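Local coordinates for cytochrome C-type biogenesis protein ccmF (Thermus thermophilus, PDB 6ZMQ), which binds heme in the membrane and probably acts as the heme lyase of cytochrome c maturation, at residues M18-L23 and E76-V81; L86-R91 and W107-G112; W244-L249 and I622-V627; V594-G599 and L605-D610. All coordinates share one frame; numbering follows the deposited sequence.

Interaction 1. Residues M18-L23 and E76-V81; sequences MTPALL and EWALLV
Two extended first torsions make this contact: Trp-77 sends its indole out with CG opposite the backbone N (chi1 -172°), and Leu-23, on the other helix, also holds CG anti to its N (173°), so that ring and methyl group meet in the space between the backbones. The broad indole is shared by two partners. Pro-20 lays CG over one face of the five-membered ring, 3.9 Å from CG to the ring centroid and 30° off the normal, a CH-pi contact that suits the polarised C-H groups of a proline ring. Further along, Leu-23 CD2 reaches CE3 of the six-membered ring of Trp-77 at 3.6 Å; both side chains cross the indole at about a right angle. Nearer the backbones, Pro-20 CB meets Ala-78 CB at 3.7 Å, the small alanine letting the two helix backbones approach.

Proline fits the first turn of a helix, where it need not donate an N-H. Just ahead of it Thr-19 is the N-cap, its OG1 accepting from Leu-22 N at 3.1 Å. The whole is an apolar contact between two predicted transmembrane helices, the capped N-terminal turn of helix 20-47 packing against the later part of helix 61-81.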
loop_
_atom_site.group_PDB
_atom_site.type_symbol
_atom_site.label_atom_id
_atom_site.label_comp_id
_atom_site.label_asym_id
_atom_site.label_seq_id
_atom_site.Cartn_x
_atom_site.Cartn_y
_atom_site.Cartn_z
ATOM N N MET A 18 -5.538 -26.292 29.412
ATOM C CA MET A 18 -5.265 -25.026 28.733
ATOM C C MET A 18 -4.625 -25.317 27.382
ATOM O O MET A 18 -3.427 -25.583 27.244
ATOM C CB MET A 18 -4.409 -24.102 29.595
ATOM C CG MET A 18 -3.976 -22.818 28.884
ATOM S SD MET A 18 -5.043 -21.384 29.074
ATOM C CE MET A 18 -3.812 -20.090 28.953
ATOM N N THR A 19 -5.483 -25.322 26.380
ATOM C CA THR A 19 -5.089 -25.387 24.987
ATOM C C THR A 19 -4.616 -24.020 24.522
ATOM O O THR A 19 -4.792 -23.009 25.212
ATOM C CB THR A 19 -6.277 -25.863 24.145
ATOM O OG1 THR A 19 -7.494 -25.336 24.687
ATOM C CG2 THR A 19 -6.331 -27.384 24.076
ATOM N N PRO A 20 -3.991 -23.953 23.341
ATOM C CA PRO A 20 -3.988 -22.681 22.597
ATOM C C PRO A 20 -5.385 -22.202 22.219
ATOM O O PRO A 20 -5.601 -20.993 22.048
ATOM C CB PRO A 20 -3.156 -23.029 21.360
ATOM C CG PRO A 20 -2.202 -24.048 21.864
ATOM C CD PRO A 20 -3.026 -24.913 22.766
ATOM N N ALA A 21 -6.326 -23.144 22.059
ATOM C CA ALA A 21 -7.703 -22.844 21.673
ATOM C C ALA A 21 -8.430 -22.010 22.719
ATOM O O ALA A 21 -9.015 -20.973 22.389
ATOM C CB ALA A 21 -8.456 -24.151 21.435
ATOM N N LEU A 22 -8.392 -22.418 23.986
ATOM C CA LEU A 22 -9.103 -21.629 24.984
ATOM C C LEU A 22 -8.309 -20.423 25.459
ATOM O O LEU A 22 -8.930 -19.449 25.899
ATOM C CB LEU A 22 -9.535 -22.492 26.172
ATOM C CG LEU A 22 -10.718 -23.394 25.799
ATOM C CD1 LEU A 22 -10.282 -24.740 25.230
ATOM C CD2 LEU A 22 -11.665 -23.556 26.980
ATOM N N LEU A 23 -6.980 -20.422 25.282
ATOM C CA LEU A 23 -6.215 -19.185 25.422
ATOM C C LEU A 23 -6.611 -18.158 24.375
ATOM O O LEU A 23 -6.808 -16.987 24.710
ATOM C CB LEU A 23 -4.715 -19.454 25.299
ATOM C CG LEU A 23 -3.758 -18.246 25.265
ATOM C CD1 LEU A 23 -3.865 -17.279 26.453
ATOM C CD2 LEU A 23 -2.333 -18.724 25.065
ATOM N N GLU A 76 0.149 -18.327 17.240
ATOM C CA GLU A 76 1.556 -18.654 16.976
ATOM C C GLU A 76 2.010 -19.880 17.765
ATOM O O GLU A 76 2.800 -20.691 17.266
ATOM C CB GLU A 76 2.469 -17.473 17.309
ATOM C CG GLU A 76 2.345 -16.292 16.373
ATOM C CD GLU A 76 3.651 -15.964 15.674
ATOM O OE1 GLU A 76 3.610 -15.662 14.463
ATOM O OE2 GLU A 76 4.712 -16.022 16.324
ATOM N N TRP A 77 1.588 -19.962 19.033
ATOM C CA TRP A 77 1.728 -21.137 19.888
ATOM C C TRP A 77 1.210 -22.397 19.206
ATOM O O TRP A 77 1.913 -23.407 19.145
ATOM C CB TRP A 77 0.973 -20.843 21.196
ATOM C CG TRP A 77 1.067 -21.787 22.388
ATOM C CD1 TRP A 77 1.161 -23.156 22.384
ATOM C CD2 TRP A 77 1.028 -21.400 23.766
ATOM N NE1 TRP A 77 1.188 -23.637 23.671
ATOM C CE2 TRP A 77 1.113 -22.579 24.539
ATOM C CE3 TRP A 77 0.941 -20.168 24.421
ATOM C CZ2 TRP A 77 1.113 -22.560 25.931
ATOM C CZ3 TRP A 77 0.941 -20.149 25.802
ATOM C CH2 TRP A 77 1.025 -21.338 26.544
ATOM N N ALA A 78 -0.022 -22.345 18.689
ATOM C CA ALA A 78 -0.636 -23.505 18.041
ATOM C C ALA A 78 0.076 -23.864 16.743
ATOM O O ALA A 78 0.225 -25.046 16.408
ATOM C CB ALA A 78 -2.116 -23.230 17.777
ATOM N N LEU A 79 0.520 -22.852 15.998
ATOM C CA LEU A 79 1.254 -23.102 14.762
ATOM C C LEU A 79 2.654 -23.646 15.021
ATOM O O LEU A 79 3.222 -24.323 14.157
ATOM C CB LEU A 79 1.296 -21.818 13.944
ATOM C CG LEU A 79 0.075 -21.853 13.042
ATOM C CD1 LEU A 79 -0.332 -20.504 12.586
ATOM C CD2 LEU A 79 0.464 -22.674 11.864
ATOM N N LEU A 80 3.223 -23.374 16.193
ATOM C CA LEU A 80 4.538 -23.906 16.520
ATOM C C LEU A 80 4.475 -25.302 17.127
ATOM O O LEU A 80 5.332 -26.139 16.817
ATOM C CB LEU A 80 5.261 -22.952 17.476
ATOM C CG LEU A 80 6.356 -22.051 16.906
ATOM C CD1 LEU A 80 5.813 -21.142 15.823
ATOM C CD2 LEU A 80 6.943 -21.226 18.034
ATOM N N VAL A 81 3.462 -25.595 17.955
ATOM C CA VAL A 81 3.367 -26.902 18.601
ATOM C C VAL A 81 2.725 -27.949 17.706
ATOM O O VAL A 81 2.632 -29.116 18.121
ATOM C CB VAL A 81 2.563 -26.871 19.920
ATOM C CG1 VAL A 81 3.208 -25.928 20.935
ATOM C CG2 VAL A 81 1.090 -26.548 19.670
#

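Interaction 2. Residues L86-R91 and W107-G112; sequences LAYVAR and WAALEG
The ring of Tyr-88 is bordered by backbone and small side chains of residues 107-112. One face carries the peptide N of Gly-112, while Ala-109 lies at the edge, its CA in the ring plane and its CB 3.6 Å from Tyr-88 CE1. Ala-108 N is also at the edge, near the plane. Glu-111 comes in obliquely, OE2 3.5 Å from Tyr-88 CD1, with carboxylate and ring planes 76° apart as the two side chains run past each other in opposite directions.

Chi1 of -175° swings the tyrosine away from its own backbone N and carries the phenol across to the chain leading into helix 110-129. There the hydroxyl accepts a weak hydrogen bond from Ala-109 N, at 3.1 Å between N and OH and bent to 132°. Gly-112 leaves the room the phenol needs, since a CB at that position would run into Tyr-88 OH. A phenylalanine in place of Tyr-88 would probably leave Ala-109 N without this acceptor, and a small gap where the oxygen lies against Gly-112.

Arg-91 NH2 stands 5.3 Å from Glu-111 OE2, too far for a salt bridge, though a weak long-range attraction is possible. Tyr-88 also touches Leu-75 of helix 61-81, and Glu-111 packs on Pro-162. The contact packs a tyrosine of the short helix 87-92 against the N-terminal turn of helix 110-129, with Ala-109 as its N-cap; the first half of that helix overlaps a predicted transmembrane segment.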
loop_
_atom_site.group_PDB
_atom_site.type_symbol
_atom_site.label_atom_id
_atom_site.label_comp_id
_atom_site.label_asym_id
_atom_site.label_seq_id
_atom_site.Cartn_x
_atom_site.Cartn_y
_atom_site.Cartn_z
ATOM N N LEU A 86 -7.458 -27.383 15.484
ATOM C CA LEU A 86 -8.133 -26.180 15.024
ATOM C C LEU A 86 -8.219 -26.192 13.503
ATOM O O LEU A 86 -7.360 -26.756 12.819
ATOM C CB LEU A 86 -7.395 -24.933 15.495
ATOM C CG LEU A 86 -6.966 -24.855 16.956
ATOM C CD1 LEU A 86 -5.722 -24.006 17.057
ATOM C CD2 LEU A 86 -8.064 -24.236 17.756
ATOM N N ALA A 87 -9.281 -25.574 12.979
ATOM C CA ALA A 87 -9.549 -25.621 11.542
ATOM C C ALA A 87 -8.542 -24.789 10.756
ATOM O O ALA A 87 -8.119 -25.181 9.659
ATOM C CB ALA A 87 -10.975 -25.149 11.258
ATOM N N TYR A 88 -8.152 -23.631 11.307
ATOM C CA TYR A 88 -7.256 -22.703 10.619
ATOM C C TYR A 88 -5.857 -23.290 10.446
ATOM O O TYR A 88 -5.241 -23.141 9.385
ATOM C CB TYR A 88 -7.208 -21.390 11.399
ATOM C CG TYR A 88 -6.420 -20.271 10.756
ATOM C CD1 TYR A 88 -6.739 -19.814 9.480
ATOM C CD2 TYR A 88 -5.377 -19.649 11.438
ATOM C CE1 TYR A 88 -6.034 -18.776 8.903
ATOM C CE2 TYR A 88 -4.656 -18.616 10.857
ATOM C CZ TYR A 88 -4.992 -18.187 9.589
ATOM O OH TYR A 88 -4.293 -17.160 9.004
ATOM N N VAL A 89 -5.357 -23.999 11.460
ATOM C CA VAL A 89 -4.016 -24.572 11.362
ATOM C C VAL A 89 -4.033 -25.865 10.541
ATOM O O VAL A 89 -3.109 -26.118 9.763
ATOM C CB VAL A 89 -3.402 -24.749 12.771
ATOM C CG1 VAL A 89 -4.299 -25.550 13.672
ATOM C CG2 VAL A 89 -1.984 -25.348 12.723
ATOM N N ALA A 90 -5.094 -26.678 10.656
ATOM C CA ALA A 90 -5.202 -27.903 9.861
ATOM C C ALA A 90 -5.376 -27.589 8.378
ATOM O O ALA A 90 -4.955 -28.365 7.512
ATOM C CB ALA A 90 -6.358 -28.768 10.365
ATOM N N ARG A 91 -6.014 -26.457 8.068
ATOM C CA ARG A 91 -6.100 -26.025 6.677
ATOM C C ARG A 91 -4.890 -25.194 6.249
ATOM O O ARG A 91 -4.680 -24.997 5.046
ATOM C CB ARG A 91 -7.410 -25.270 6.446
ATOM C CG ARG A 91 -8.487 -26.189 5.879
ATOM C CD ARG A 91 -9.711 -25.438 5.329
ATOM N NE ARG A 91 -10.406 -24.536 6.256
ATOM C CZ ARG A 91 -11.080 -24.888 7.354
ATOM N NH1 ARG A 91 -11.235 -26.160 7.705
ATOM N NH2 ARG A 91 -11.657 -23.947 8.086
ATOM N N TRP A 107 -1.204 -14.860 9.737
ATOM C CA TRP A 107 -2.085 -14.022 8.934
ATOM C C TRP A 107 -2.243 -14.561 7.512
ATOM O O TRP A 107 -2.479 -13.775 6.588
ATOM C CB TRP A 107 -1.601 -12.554 8.944
ATOM C CG TRP A 107 -0.238 -12.281 8.384
ATOM C CD1 TRP A 107 0.081 -12.023 7.082
ATOM C CD2 TRP A 107 0.996 -12.217 9.116
ATOM N NE1 TRP A 107 1.433 -11.807 6.957
ATOM C CE2 TRP A 107 2.017 -11.927 8.191
ATOM C CE3 TRP A 107 1.338 -12.388 10.461
ATOM C CZ2 TRP A 107 3.352 -11.802 8.571
ATOM C CZ3 TRP A 107 2.668 -12.263 10.838
ATOM C CH2 TRP A 107 3.652 -11.973 9.894
ATOM N N ALA A 108 -2.148 -15.886 7.325
ATOM C CA ALA A 108 -2.165 -16.476 5.983
ATOM C C ALA A 108 -3.547 -16.390 5.336
ATOM O O ALA A 108 -3.711 -15.775 4.275
ATOM C CB ALA A 108 -1.690 -17.930 6.033
ATOM N N ALA A 109 -4.550 -17.022 5.939
ATOM C CA ALA A 109 -5.913 -16.867 5.455
ATOM C C ALA A 109 -6.642 -15.824 6.304
ATOM O O ALA A 109 -6.018 -14.996 6.968
ATOM C CB ALA A 109 -6.641 -18.208 5.424
ATOM N N LEU A 110 -7.980 -15.862 6.266
ATOM C CA LEU A 110 -8.803 -14.707 6.633
ATOM C C LEU A 110 -8.798 -14.441 8.143
ATOM O O LEU A 110 -8.553 -13.308 8.579
ATOM C CB LEU A 110 -10.226 -14.909 6.089
ATOM C CG LEU A 110 -11.367 -13.876 6.145
ATOM C CD1 LEU A 110 -12.336 -14.178 5.013
ATOM C CD2 LEU A 110 -12.145 -13.831 7.460
ATOM N N GLU A 111 -9.146 -15.460 8.944
ATOM C CA GLU A 111 -9.383 -15.290 10.382
ATOM C C GLU A 111 -8.120 -14.889 11.155
ATOM O O GLU A 111 -8.159 -14.010 12.032
ATOM C CB GLU A 111 -9.987 -16.572 10.957
ATOM C CG GLU A 111 -11.229 -17.103 10.228
ATOM C CD GLU A 111 -10.925 -18.149 9.167
ATOM O OE1 GLU A 111 -11.511 -18.065 8.068
ATOM O OE2 GLU A 111 -10.106 -19.056 9.431
ATOM N N GLY A 112 -6.988 -15.528 10.846
ATOM C CA GLY A 112 -5.726 -15.102 11.431
ATOM C C GLY A 112 -5.303 -13.712 10.995
ATOM O O GLY A 112 -4.705 -12.964 11.780
#

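Interaction 3. Residues W244-L249 and I622-V627; sequences WSYEVL and IVTPLV
Tyr-246 and Thr-624 approach from opposite directions and meet hydroxyl to hydroxyl. Thr-624 OG1 donates a hydrogen bond to Tyr-246 OH over 3.0 Å, bridging the end of helix 224-247 and strand 617-625. Backbones here stay well apart, the closest CA atoms being those of Tyr-246 and Val-627 at 9.6 Å, and a long, stiff phenol is the kind of side chain that can span such a distance. With CG anti to the backbone N (chi1 -166°), the phenol extends from the helix and its OH reaches the strand.

Apolar groups settle around the bond. Ile-622, likewise facing the tyrosine head-on, places CD1 3.5 Å from Tyr-246 OH; it shares a strand face with Thr-624, as alternate residues do, whereas Val-623 between them points away. Val-627 CG1 sits over the rim of one ring face, 4.2 Å above the plane. Each type suits its task: isoleucine reaches out with CD1, threonine offers a hydroxyl close to the strand backbone, and valine is a compact apolar neighbour for the ring.

With a leucine in place of Tyr-246, the hydroxyl of Thr-624 would probably lose its acceptor in a buried setting, and Val-627 CG1 the flat surface beneath it.

All four touching residues are buried, so the bond gives each hydroxyl a partner in an otherwise apolar interface, and probably favours one placing of the phenol end.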
loop_
_atom_site.group_PDB
_atom_site.type_symbol
_atom_site.label_atom_id
_atom_site.label_comp_id
_atom_site.label_asym_id
_atom_site.label_seq_id
_atom_site.Cartn_x
_atom_site.Cartn_y
_atom_site.Cartn_z
ATOM N N TRP A 244 6.697 -7.275 -6.815
ATOM C CA TRP A 244 6.424 -8.690 -6.630
ATOM C C TRP A 244 5.631 -9.253 -7.804
ATOM O O TRP A 244 5.921 -10.361 -8.276
ATOM C CB TRP A 244 5.707 -8.856 -5.291
ATOM C CG TRP A 244 5.160 -10.192 -4.961
ATOM C CD1 TRP A 244 5.628 -11.415 -5.349
ATOM C CD2 TRP A 244 4.036 -10.445 -4.131
ATOM N NE1 TRP A 244 4.846 -12.409 -4.839
ATOM C CE2 TRP A 244 3.861 -11.839 -4.078
ATOM C CE3 TRP A 244 3.150 -9.624 -3.430
ATOM C CZ2 TRP A 244 2.838 -12.425 -3.355
ATOM C CZ3 TRP A 244 2.157 -10.206 -2.698
ATOM C CH2 TRP A 244 1.986 -11.590 -2.687
ATOM N N SER A 245 4.664 -8.484 -8.311
ATOM C CA SER A 245 3.885 -8.904 -9.470
ATOM C C SER A 245 4.743 -8.955 -10.730
ATOM O O SER A 245 4.507 -9.784 -11.618
ATOM C CB SER A 245 2.690 -7.964 -9.654
ATOM O OG SER A 245 2.132 -8.077 -10.949
ATOM N N TYR A 246 5.747 -8.077 -10.836
ATOM C CA TYR A 246 6.633 -8.165 -11.995
ATOM C C TYR A 246 7.612 -9.333 -11.860
ATOM O O TYR A 246 7.625 -10.237 -12.703
ATOM C CB TYR A 246 7.404 -6.863 -12.199
ATOM C CG TYR A 246 8.088 -6.742 -13.553
ATOM C CD1 TYR A 246 7.364 -6.488 -14.710
ATOM C CD2 TYR A 246 9.452 -6.945 -13.676
ATOM C CE1 TYR A 246 7.999 -6.376 -15.949
ATOM C CE2 TYR A 246 10.091 -6.836 -14.897
ATOM C CZ TYR A 246 9.367 -6.549 -16.029
ATOM O OH TYR A 246 10.024 -6.459 -17.235
ATOM N N GLU A 247 8.425 -9.356 -10.793
ATOM C CA GLU A 247 9.573 -10.255 -10.761
ATOM C C GLU A 247 9.275 -11.619 -10.134
ATOM O O GLU A 247 9.886 -12.612 -10.540
ATOM C CB GLU A 247 10.756 -9.586 -10.018
ATOM C CG GLU A 247 12.106 -10.348 -10.113
ATOM C CD GLU A 247 13.333 -9.527 -9.762
ATOM O OE1 GLU A 247 13.669 -8.575 -10.494
ATOM O OE2 GLU A 247 14.014 -9.904 -8.786
ATOM N N VAL A 248 8.359 -11.746 -9.177
ATOM C CA VAL A 248 8.192 -13.036 -8.520
ATOM C C VAL A 248 6.884 -13.736 -8.867
ATOM O O VAL A 248 6.904 -14.952 -9.129
ATOM C CB VAL A 248 8.340 -12.921 -6.988
ATOM C CG1 VAL A 248 8.574 -14.289 -6.387
ATOM C CG2 VAL A 248 9.475 -11.984 -6.607
ATOM N N LEU A 249 5.749 -13.036 -8.945
ATOM C CA LEU A 249 4.555 -13.686 -9.467
ATOM C C LEU A 249 4.651 -13.849 -10.972
ATOM O O LEU A 249 4.077 -14.798 -11.518
ATOM C CB LEU A 249 3.292 -12.896 -9.082
ATOM C CG LEU A 249 1.874 -13.476 -9.245
ATOM C CD1 LEU A 249 1.267 -13.201 -10.621
ATOM C CD2 LEU A 249 1.830 -14.977 -8.932
ATOM N N ILE A 622 9.953 -11.134 -22.790
ATOM C CA ILE A 622 9.445 -9.769 -22.911
ATOM C C ILE A 622 10.579 -8.779 -22.637
ATOM O O ILE A 622 11.498 -9.025 -21.834
ATOM C CB ILE A 622 8.188 -9.543 -22.025
ATOM C CG1 ILE A 622 8.467 -9.461 -20.528
ATOM C CG2 ILE A 622 7.206 -10.686 -22.203
ATOM C CD1 ILE A 622 8.538 -8.057 -19.927
ATOM N N VAL A 623 10.509 -7.643 -23.336
ATOM C CA VAL A 623 11.566 -6.637 -23.366
ATOM C C VAL A 623 10.933 -5.271 -23.115
ATOM O O VAL A 623 10.034 -4.844 -23.857
ATOM C CB VAL A 623 12.335 -6.667 -24.703
ATOM C CG1 VAL A 623 13.153 -5.417 -24.887
ATOM C CG2 VAL A 623 13.230 -7.878 -24.796
ATOM N N THR A 624 11.364 -4.623 -22.030
ATOM C CA THR A 624 10.886 -3.375 -21.450
ATOM C C THR A 624 12.059 -2.490 -21.042
ATOM O O THR A 624 13.067 -2.996 -20.538
ATOM C CB THR A 624 10.047 -3.651 -20.192
ATOM O OG1 THR A 624 10.822 -4.433 -19.271
ATOM C CG2 THR A 624 8.763 -4.395 -20.495
ATOM N N PRO A 625 11.940 -1.168 -21.191
ATOM C CA PRO A 625 13.004 -0.263 -20.745
ATOM C C PRO A 625 12.739 0.361 -19.383
ATOM O O PRO A 625 11.594 0.588 -18.983
ATOM C CB PRO A 625 13.004 0.827 -21.832
ATOM C CG PRO A 625 12.000 0.346 -22.892
ATOM C CD PRO A 625 11.034 -0.463 -22.098
ATOM N N LEU A 626 13.853 0.632 -18.682
ATOM C CA LEU A 626 13.924 1.474 -17.474
ATOM C C LEU A 626 13.060 0.963 -16.315
ATOM O O LEU A 626 12.649 1.735 -15.448
ATOM C CB LEU A 626 13.565 2.929 -17.804
ATOM C CG LEU A 626 14.583 3.684 -18.662
ATOM C CD1 LEU A 626 13.900 4.560 -19.708
ATOM C CD2 LEU A 626 15.526 4.504 -17.794
ATOM N N VAL A 627 12.815 -0.345 -16.250
ATOM C CA VAL A 627 12.018 -0.885 -15.146
ATOM C C VAL A 627 12.889 -1.062 -13.900
ATOM O O VAL A 627 12.381 -1.084 -12.771
ATOM C CB VAL A 627 11.335 -2.192 -15.592
ATOM C CG1 VAL A 627 10.193 -2.604 -14.662
ATOM C CG2 VAL A 627 10.783 -1.995 -16.965
#

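Interaction 4. Residues V594-G599 and L605-D610; sequences VIYTPG and LLMDFD
Ile-595 faces residues 605-608 with every carbon of its side chain. CB lies 3.3 Å from the carbonyl O of Met-607; there the chain forks. The CG2 branch turns to Asp-608, passing close to OD1 and also meeting Leu-606 CD2 at 3.9 Å. The other branch runs through CG1 over Leu-606 CG and ends in CD1, 3.7 Å from that same Leu-606 CG. A chi1 of 61° sets CG1 between the backbone N and the carbonyl carbon, which sends CD1 to Leu-606 and CG2 between Leu-606 and Asp-608, and the leucine crosses the isoleucine at about a right angle.

Backbone bonds hold the two segments antiparallel. Tyr-596 and Met-607 form a hydrogen-bonded pair, with N to O distances of 3.1 Å from Tyr-596 N to Met-607 O and 3.0 Å from Met-607 N to Tyr-596 O. A further backbone bond runs from Leu-605 N to Pro-598 O; proline is tolerated because only its carbonyl is used. Thr-597 OG1 adds a side-chain bond to Leu-605 O at 3.1 Å, reaching it from well above the carbonyl plane. Met-607, bent at chi2 and chi3, curls its CE toward Pro-598.

On its other side strand 603-608 pairs with strand 617-625, through Leu-606 with Ile-622 and Asp-608 with Arg-620. Helix 224-247 lies against this region, Tyr-246 touching Leu-606 and Glu-247 touching Thr-597.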
loop_
_atom_site.group_PDB
_atom_site.type_symbol
_atom_site.label_atom_id
_atom_site.label_comp_id
_atom_site.label_asym_id
_atom_site.label_seq_id
_atom_site.Cartn_x
_atom_site.Cartn_y
_atom_site.Cartn_z
ATOM N N VAL A 594 8.330 -18.836 -12.232
ATOM C CA VAL A 594 9.115 -17.716 -11.710
ATOM C C VAL A 594 10.174 -17.375 -12.762
ATOM O O VAL A 594 10.956 -18.235 -13.220
ATOM C CB VAL A 594 9.735 -17.945 -10.319
ATOM C CG1 VAL A 594 8.711 -17.722 -9.218
ATOM C CG2 VAL A 594 10.287 -19.267 -10.157
ATOM N N ILE A 595 10.144 -16.125 -13.182
ATOM C CA ILE A 595 10.933 -15.577 -14.272
ATOM C C ILE A 595 12.361 -15.322 -13.814
ATOM O O ILE A 595 12.630 -15.126 -12.621
ATOM C CB ILE A 595 10.224 -14.298 -14.771
ATOM C CG1 ILE A 595 10.100 -13.232 -13.690
ATOM C CG2 ILE A 595 8.789 -14.559 -14.955
ATOM C CD1 ILE A 595 11.055 -12.094 -13.728
ATOM N N TYR A 596 13.299 -15.335 -14.756
ATOM C CA TYR A 596 14.624 -14.807 -14.455
ATOM C C TYR A 596 14.820 -13.519 -15.239
ATOM O O TYR A 596 14.365 -13.403 -16.384
ATOM C CB TYR A 596 15.741 -15.824 -14.725
ATOM C CG TYR A 596 17.133 -15.214 -14.775
ATOM C CD1 TYR A 596 17.771 -14.786 -13.609
ATOM C CD2 TYR A 596 17.763 -14.969 -15.995
ATOM C CE1 TYR A 596 19.023 -14.194 -13.653
ATOM C CE2 TYR A 596 19.014 -14.398 -16.045
ATOM C CZ TYR A 596 19.638 -13.997 -14.874
ATOM O OH TYR A 596 20.882 -13.409 -14.915
ATOM N N THR A 597 15.449 -12.534 -14.608
ATOM C CA THR A 597 15.635 -11.241 -15.253
ATOM C C THR A 597 17.001 -10.596 -15.035
ATOM O O THR A 597 17.429 -10.393 -13.879
ATOM C CB THR A 597 14.512 -10.291 -14.855
ATOM O OG1 THR A 597 14.859 -8.985 -15.312
ATOM C CG2 THR A 597 14.249 -10.302 -13.339
ATOM N N PRO A 598 17.743 -10.343 -16.099
ATOM C CA PRO A 598 18.875 -9.412 -16.037
ATOM C C PRO A 598 18.462 -7.953 -15.989
ATOM O O PRO A 598 17.684 -7.479 -16.832
ATOM C CB PRO A 598 19.636 -9.730 -17.330
ATOM C CG PRO A 598 19.347 -11.178 -17.515
ATOM C CD PRO A 598 17.870 -11.215 -17.272
ATOM N N GLY A 599 18.930 -7.267 -14.948
ATOM C CA GLY A 599 18.968 -5.823 -14.968
ATOM C C GLY A 599 20.138 -5.331 -15.802
ATOM O O GLY A 599 21.170 -5.991 -15.917
ATOM N N LEU A 605 15.318 -7.274 -18.654
ATOM C CA LEU A 605 14.901 -8.245 -19.671
ATOM C C LEU A 605 14.259 -9.452 -18.992
ATOM O O LEU A 605 14.927 -10.133 -18.219
ATOM C CB LEU A 605 16.111 -8.694 -20.505
ATOM C CG LEU A 605 16.919 -7.675 -21.326
ATOM C CD1 LEU A 605 18.269 -8.250 -21.734
ATOM C CD2 LEU A 605 16.170 -7.225 -22.568
ATOM N N LEU A 606 12.993 -9.756 -19.285
ATOM C CA LEU A 606 12.292 -10.768 -18.496
ATOM C C LEU A 606 12.107 -12.059 -19.285
ATOM O O LEU A 606 11.501 -12.049 -20.367
ATOM C CB LEU A 606 10.946 -10.237 -18.002
ATOM C CG LEU A 606 9.971 -11.037 -17.118
ATOM C CD1 LEU A 606 9.166 -10.043 -16.327
ATOM C CD2 LEU A 606 8.983 -11.994 -17.820
ATOM N N MET A 607 12.534 -13.177 -18.686
ATOM C CA MET A 607 12.574 -14.480 -19.340
ATOM C C MET A 607 11.616 -15.441 -18.648
ATOM O O MET A 607 11.720 -15.664 -17.428
ATOM C CB MET A 607 14.001 -15.022 -19.344
ATOM C CG MET A 607 14.719 -14.757 -20.648
ATOM S SD MET A 607 16.435 -14.391 -20.308
ATOM C CE MET A 607 16.153 -12.831 -19.466
ATOM N N ASP A 608 10.733 -16.035 -19.465
ATOM C CA ASP A 608 9.514 -16.752 -19.129
ATOM C C ASP A 608 9.478 -18.115 -19.802
ATOM O O ASP A 608 10.038 -18.304 -20.886
ATOM C CB ASP A 608 8.289 -15.948 -19.593
ATOM C CG ASP A 608 7.239 -15.832 -18.541
ATOM O OD1 ASP A 608 7.547 -16.208 -17.408
ATOM O OD2 ASP A 608 6.125 -15.353 -18.840
ATOM N N PHE A 609 8.814 -19.049 -19.150
ATOM C CA PHE A 609 8.775 -20.445 -19.632
ATOM C C PHE A 609 7.526 -20.751 -20.463
ATOM O O PHE A 609 7.698 -21.280 -21.555
ATOM C CB PHE A 609 8.912 -21.357 -18.429
ATOM C CG PHE A 609 9.658 -22.602 -18.783
ATOM C CD1 PHE A 609 9.321 -23.305 -19.920
ATOM C CD2 PHE A 609 10.620 -23.114 -17.939
ATOM C CE1 PHE A 609 9.977 -24.477 -20.242
ATOM C CE2 PHE A 609 11.273 -24.288 -18.261
ATOM C CZ PHE A 609 10.956 -24.961 -19.415
ATOM N N ASP A 610 6.348 -20.418 -19.929
ATOM C CA ASP A 610 4.994 -20.588 -20.528
ATOM C C ASP A 610 4.534 -22.032 -20.369
ATOM O O ASP A 610 3.735 -22.271 -19.492
ATOM C CB ASP A 610 4.832 -19.877 -21.862
ATOM C CG ASP A 610 4.503 -18.427 -21.650
ATOM O OD1 ASP A 610 4.343 -18.050 -20.517
ATOM O OD2 ASP A 610 4.396 -17.715 -22.622
#

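Interactions 3 and 4 are buried neighbours, their centres about 8 Å apart: both use one antiparallel sheet, where Ile-622 N probably bonds to Leu-606 O, and Glu-247 O of helix 224-247 packs on Ile-595. Interactions 1 and 2 are partly buried, lie over 30 Å from that pair between centres, and touch each other where Leu-86 packs on Ala-21 and Ala-78, helix 61-81 being followed by helix 87-92. Chemistry follows place. Interaction 1, between two predicted transmembrane helices, is purely apolar; interaction 2 adds a weak bond from a peptide N-H; interaction 3 joins helix to strand by a hydroxyl pair; interaction 4 relies mainly on backbone hydrogen bonds round a single antiparallel bridge.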